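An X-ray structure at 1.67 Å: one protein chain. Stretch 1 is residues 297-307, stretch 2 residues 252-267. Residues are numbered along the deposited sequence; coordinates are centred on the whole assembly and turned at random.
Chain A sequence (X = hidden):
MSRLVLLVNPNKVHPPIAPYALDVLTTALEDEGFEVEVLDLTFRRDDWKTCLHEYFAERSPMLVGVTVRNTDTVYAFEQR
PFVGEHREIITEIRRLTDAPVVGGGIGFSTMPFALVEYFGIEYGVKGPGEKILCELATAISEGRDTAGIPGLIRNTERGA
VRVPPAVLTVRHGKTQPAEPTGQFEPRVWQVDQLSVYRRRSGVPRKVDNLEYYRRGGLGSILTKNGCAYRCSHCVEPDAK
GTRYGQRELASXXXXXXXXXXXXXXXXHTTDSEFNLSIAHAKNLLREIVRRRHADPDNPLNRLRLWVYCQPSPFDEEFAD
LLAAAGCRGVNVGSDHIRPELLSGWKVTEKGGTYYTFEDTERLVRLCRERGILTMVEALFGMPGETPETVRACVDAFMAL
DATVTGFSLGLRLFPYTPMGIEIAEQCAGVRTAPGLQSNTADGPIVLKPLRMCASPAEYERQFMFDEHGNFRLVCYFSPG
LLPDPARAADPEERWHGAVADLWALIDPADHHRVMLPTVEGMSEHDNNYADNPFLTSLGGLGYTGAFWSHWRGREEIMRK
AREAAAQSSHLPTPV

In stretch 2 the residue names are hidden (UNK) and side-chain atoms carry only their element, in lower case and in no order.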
# COMPACT_ATOMS: atom_id res chain seq x y z
N ASP A 297 -3.41 -20.67 -27.36
CA ASP A 297 -3.65 -19.29 -27.74
C ASP A 297 -4.16 -18.44 -26.59
O ASP A 297 -4.28 -17.22 -26.75
CB ASP A 297 -4.66 -19.23 -28.90
CG ASP A 297 -4.12 -19.85 -30.18
OD1 ASP A 297 -2.90 -19.78 -30.41
OD2 ASP A 297 -4.93 -20.41 -30.95
N ASN A 298 -4.47 -19.04 -25.45
CA ASN A 298 -4.87 -18.24 -24.30
C ASN A 298 -3.70 -17.35 -23.89
O ASN A 298 -2.59 -17.85 -23.68
CB ASN A 298 -5.30 -19.14 -23.14
CG ASN A 298 -5.95 -18.37 -22.00
OD1 ASN A 298 -5.39 -17.39 -21.51
ND2 ASN A 298 -7.14 -18.80 -21.59
N PRO A 299 -3.91 -16.03 -23.79
CA PRO A 299 -2.78 -15.12 -23.52
C PRO A 299 -2.15 -15.33 -22.15
O PRO A 299 -1.05 -14.82 -21.92
CB PRO A 299 -3.41 -13.73 -23.63
CG PRO A 299 -4.85 -13.95 -23.33
CD PRO A 299 -5.18 -15.30 -23.91
N LEU A 300 -2.82 -16.05 -21.25
CA LEU A 300 -2.20 -16.42 -19.98
C LEU A 300 -0.97 -17.29 -20.18
O LEU A 300 -0.20 -17.46 -19.23
CB LEU A 300 -3.21 -17.15 -19.09
CG LEU A 300 -4.37 -16.31 -18.55
CD1 LEU A 300 -5.36 -17.20 -17.83
CD2 LEU A 300 -3.86 -15.22 -17.63
N ASN A 301 -0.77 -17.86 -21.37
CA ASN A 301 0.45 -18.61 -21.61
C ASN A 301 1.69 -17.73 -21.64
O ASN A 301 2.81 -18.27 -21.59
CB ASN A 301 0.32 -19.41 -22.91
CG ASN A 301 -0.44 -20.70 -22.71
OD1 ASN A 301 0.08 -21.64 -22.11
ND2 ASN A 301 -1.68 -20.74 -23.19
N ARG A 302 1.54 -16.41 -21.70
CA ARG A 302 2.67 -15.49 -21.59
C ARG A 302 2.65 -14.73 -20.27
O ARG A 302 3.40 -13.75 -20.11
CB ARG A 302 2.68 -14.53 -22.78
CG ARG A 302 2.87 -15.23 -24.12
CD ARG A 302 2.93 -14.26 -25.30
NE ARG A 302 1.69 -13.50 -25.44
CZ ARG A 302 0.58 -13.98 -26.00
NH1 ARG A 302 0.55 -15.23 -26.46
NH2 ARG A 302 -0.50 -13.22 -26.08
N LEU A 303 1.84 -15.16 -19.30
CA LEU A 303 1.76 -14.48 -18.01
C LEU A 303 3.09 -14.51 -17.29
O LEU A 303 3.80 -15.52 -17.29
CB LEU A 303 0.68 -15.14 -17.15
CG LEU A 303 0.60 -14.69 -15.68
CD1 LEU A 303 0.12 -13.24 -15.59
CD2 LEU A 303 -0.30 -15.62 -14.88
N ARG A 304 3.45 -13.39 -16.67
CA ARG A 304 4.63 -13.30 -15.82
C ARG A 304 4.13 -12.75 -14.48
O ARG A 304 3.89 -11.55 -14.36
CB ARG A 304 5.70 -12.43 -16.45
CG ARG A 304 6.18 -12.97 -17.80
CD ARG A 304 7.36 -12.20 -18.36
NE ARG A 304 7.00 -10.86 -18.84
CZ ARG A 304 6.70 -10.56 -20.10
NH1 ARG A 304 6.71 -11.49 -21.04
NH2 ARG A 304 6.40 -9.31 -20.43
N LEU A 305 3.96 -13.63 -13.50
CA LEU A 305 3.28 -13.29 -12.25
C LEU A 305 4.30 -12.93 -11.19
O LEU A 305 5.30 -13.64 -10.99
CB LEU A 305 2.42 -14.46 -11.77
CG LEU A 305 1.53 -14.21 -10.55
CD1 LEU A 305 0.51 -13.13 -10.87
CD2 LEU A 305 0.85 -15.51 -10.16
N TRP A 306 4.03 -11.84 -10.47
CA TRP A 306 4.90 -11.36 -9.41
C TRP A 306 4.07 -11.29 -8.14
O TRP A 306 3.03 -10.63 -8.12
CB TRP A 306 5.49 -9.99 -9.76
CG TRP A 306 6.24 -10.02 -11.07
CD1 TRP A 306 5.71 -9.85 -12.32
CD2 TRP A 306 7.64 -10.27 -11.26
NE1 TRP A 306 6.70 -9.97 -13.27
CE2 TRP A 306 7.89 -10.24 -12.64
CE3 TRP A 306 8.70 -10.53 -10.39
CZ2 TRP A 306 9.16 -10.43 -13.18
CZ3 TRP A 306 9.96 -10.73 -10.92
CH2 TRP A 306 10.18 -10.68 -12.30
N VAL A 307 4.50 -12.00 -7.10
CA VAL A 307 3.68 -12.14 -5.90
C VAL A 307 4.46 -11.66 -4.68
O VAL A 307 5.69 -11.57 -4.68
CB VAL A 307 3.18 -13.59 -5.69
CG1 VAL A 307 2.40 -14.07 -6.91
CG2 VAL A 307 4.36 -14.55 -5.40
N UNK A 252 -11.35 -13.63 -11.01
CA UNK A 252 -9.95 -13.21 -10.95
C UNK A 252 -9.21 -13.62 -12.22
O UNK A 252 -8.51 -12.81 -12.84
c UNK A 252 -9.26 -13.80 -9.70
c UNK A 252 -7.83 -13.31 -9.62
c UNK A 252 -10.01 -13.41 -8.44
N UNK A 253 -9.34 -14.89 -12.62
CA UNK A 253 -8.59 -15.35 -13.78
C UNK A 253 -9.11 -14.69 -15.06
O UNK A 253 -8.33 -14.39 -15.97
c UNK A 253 -8.11 -17.50 -12.55
c UNK A 253 -8.59 -16.89 -13.87
c UNK A 253 -7.70 -17.34 -15.01
N UNK A 254 -10.43 -14.47 -15.16
CA UNK A 254 -10.97 -13.70 -16.29
C UNK A 254 -10.29 -12.34 -16.40
O UNK A 254 -9.93 -11.90 -17.51
c UNK A 254 -12.48 -13.48 -16.13
c UNK A 254 -13.31 -14.67 -16.58
o UNK A 254 -14.56 -14.56 -16.49
o UNK A 254 -12.76 -15.69 -17.04
N UNK A 255 -10.12 -11.65 -15.27
CA UNK A 255 -9.48 -10.34 -15.27
C UNK A 255 -8.02 -10.43 -15.69
O UNK A 255 -7.54 -9.61 -16.49
c UNK A 255 -9.60 -9.72 -13.89
o UNK A 255 -8.69 -6.71 -12.06
c UNK A 255 -9.37 -7.68 -12.45
c UNK A 255 -9.03 -8.32 -13.78
o UNK A 255 -10.32 -8.15 -11.80
N UNK A 256 -7.28 -11.41 -15.15
CA UNK A 256 -5.89 -11.60 -15.55
C UNK A 256 -5.80 -11.91 -17.03
O UNK A 256 -4.89 -11.44 -17.72
c UNK A 256 -5.26 -12.73 -14.74
c UNK A 256 -2.87 -13.80 -12.73
c UNK A 256 -5.23 -12.45 -13.25
s UNK A 256 -4.61 -13.85 -12.31
N UNK A 257 -6.73 -12.72 -17.55
CA UNK A 257 -6.73 -13.04 -18.97
C UNK A 257 -6.98 -11.79 -19.80
O UNK A 257 -6.35 -11.60 -20.85
o UNK A 257 -9.33 -15.90 -21.88
c UNK A 257 -8.66 -15.88 -20.82
c UNK A 257 -7.78 -14.11 -19.26
o UNK A 257 -8.78 -16.74 -19.93
c UNK A 257 -7.67 -14.75 -20.63
N UNK A 258 -7.89 -10.92 -19.34
CA UNK A 258 -8.16 -9.67 -20.05
C UNK A 258 -6.93 -8.78 -20.08
O UNK A 258 -6.62 -8.18 -21.12
o UNK A 258 -9.62 -7.73 -20.09
c UNK A 258 -9.33 -8.94 -19.39
N UNK A 259 -6.22 -8.67 -18.96
CA UNK A 259 -4.96 -7.94 -18.95
C UNK A 259 -3.97 -8.53 -19.95
O UNK A 259 -3.40 -7.81 -20.78
c UNK A 259 -5.11 -5.66 -16.90
c UNK A 259 -4.52 -7.33 -15.11
c UNK A 259 -5.12 -7.13 -16.49
c UNK A 259 -4.36 -7.95 -17.54
N UNK A 260 -3.78 -9.85 -19.91
CA UNK A 260 -2.81 -10.48 -20.79
C UNK A 260 -3.18 -10.31 -22.26
O UNK A 260 -2.30 -10.18 -23.11
c UNK A 260 -2.67 -11.97 -20.46
N UNK A 261 -4.48 -10.29 -22.56
CA UNK A 261 -4.91 -10.12 -23.94
C UNK A 261 -4.49 -8.76 -24.50
O UNK A 261 -4.26 -8.64 -25.71
c UNK A 261 -6.43 -10.30 -24.05
N UNK A 262 -4.42 -7.74 -23.65
CA UNK A 262 -3.98 -6.42 -24.06
C UNK A 262 -2.47 -6.28 -24.09
O UNK A 262 -1.98 -5.18 -24.39
c UNK A 262 -4.55 -5.34 -23.14
n UNK A 262 -7.23 -5.00 -20.83
c UNK A 262 -6.49 -4.47 -21.80
c UNK A 262 -6.04 -5.42 -22.90
o UNK A 262 -6.15 -3.29 -21.81
N UNK A 263 -1.72 -7.34 -23.79
CA UNK A 263 -0.27 -7.25 -23.72
C UNK A 263 0.27 -6.94 -22.34
O UNK A 263 1.48 -6.76 -22.19
N UNK A 264 -0.60 -6.84 -21.34
CA UNK A 264 -0.17 -6.56 -19.96
C UNK A 264 0.16 -7.92 -19.35
O UNK A 264 -0.65 -8.56 -18.68
c UNK A 264 -0.79 -5.55 -17.74
c UNK A 264 -1.55 -4.45 -19.89
c UNK A 264 -1.23 -5.78 -19.18
c UNK A 264 -2.71 -3.68 -19.25
N UNK A 265 1.38 -8.38 -19.62
CA UNK A 265 1.80 -9.74 -19.30
C UNK A 265 2.39 -9.86 -17.90
O UNK A 265 2.17 -10.88 -17.23
c UNK A 265 2.30 -10.28 -21.78
c UNK A 265 2.80 -10.23 -20.34
c UNK A 265 1.09 -11.20 -21.89
c UNK A 265 3.43 -10.76 -22.69
N UNK A 266 3.13 -8.86 -17.45
CA UNK A 266 3.63 -8.83 -16.08
C UNK A 266 2.53 -8.34 -15.15
O UNK A 266 2.07 -7.19 -15.27
o UNK A 266 6.73 -9.37 -16.19
c UNK A 266 4.86 -7.92 -15.97
o UNK A 266 6.29 -8.02 -17.86
c UNK A 266 6.05 -8.47 -16.72
N UNK A 267 2.10 -9.19 -14.22
CA UNK A 267 1.03 -8.85 -13.31
C UNK A 267 1.49 -9.08 -11.88
O UNK A 267 2.13 -10.09 -11.58
c UNK A 267 -1.91 -10.32 -15.41
n UNK A 267 -2.23 -10.38 -16.71
c UNK A 267 -0.24 -9.66 -13.61
o UNK A 267 -2.55 -10.90 -14.54
c UNK A 267 -0.71 -9.47 -15.05

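Position 252 carries three carbons, the first bearing the other two, and reaches nothing on stretch 1. It is Val252. Position 253 has the same fork. One of its branch carbons lies 3.7 Å from Leu300 CD1. It is Val253; that branch is CG1.

Position 254 has two carbons, the second with two oxygens, and no contact: Asp254. Position 255 has three carbons ending in two oxygens, also without contact: Glu255.

Position 256 is an unbranched chain of two carbons, a sulfur and a carbon. The terminal carbon lies 3.8 Å from Leu303 CD2 and 3.9 Å from Leu305 CD1. It is Met256; that carbon is CE.

Position 257 has three carbons ending in two oxygens. One oxygen accepts a hydrogen bond from Asn298 ND2 at 3.1 Å. It is Glu257; that oxygen is OE1.

Position 258 has one carbon and one oxygen. Its CA-to-CB bond points away and it makes no contact: Ser258. Position 259 has four carbons forked at the second, and does not touch stretch 1: Leu259.

Position 260 has a single carbon, 3.7 Å from Pro299 CB. It is Ala260. Position 261 also has one carbon, 4.0 Å from Pro299 CG: Ala261.

Position 262 has three carbons ending in one oxygen and one nitrogen. Free of stretch 1, its CA-to-CB bond points away. The chemistry fits Gln262.

Position 263 has no side-chain atoms. Its phi is positive, and a CB would jam against the preceding carbonyl. It is Gly263, closing the helix in a Schellman motif.

Position 264 has four carbons forked at the first, one arm two carbons long. Its CA-to-CB bond points away, without contact: Ile264. Position 265 has four carbons forked at the second. Its CA-to-CB bond points toward stretch 1, and a branch carbon lies 3.8 Å from Arg302 CB. It is Leu265; that carbon is CD2.

Position 266 has two carbons, the second with two oxygens, facing Arg304 and Trp306. It is Asp266. Arg304 NH2 forms a salt bridge with Asp266 OD2 at 2.9 Å, and Trp306 NE1 bonds to Asp266 OD1 at 3.0 Å.

Position 267 has three carbons, the third carrying one oxygen and one nitrogen and lying 3.6 Å from Leu303 CD1. It is Gln267. Its NE2 donates hydrogen bonds, tying the strand to the helix through Met256 O (3.0 Å) and to the loop through Ile264 O (3.1 Å).

The contact has two parts. Pro299 and Leu300 pack on the helix. Beyond it, parallel strands pair through Arg304 N to Leu265 O (2.9 Å), Gln267 N to Arg304 O (3.0 Å) and Trp306 N to Gln267 O (2.8 Å). Asp266 adds a charged lock beside this pairing.

Stretch 2 (252-267) VVDEMESLAAQGILDQ
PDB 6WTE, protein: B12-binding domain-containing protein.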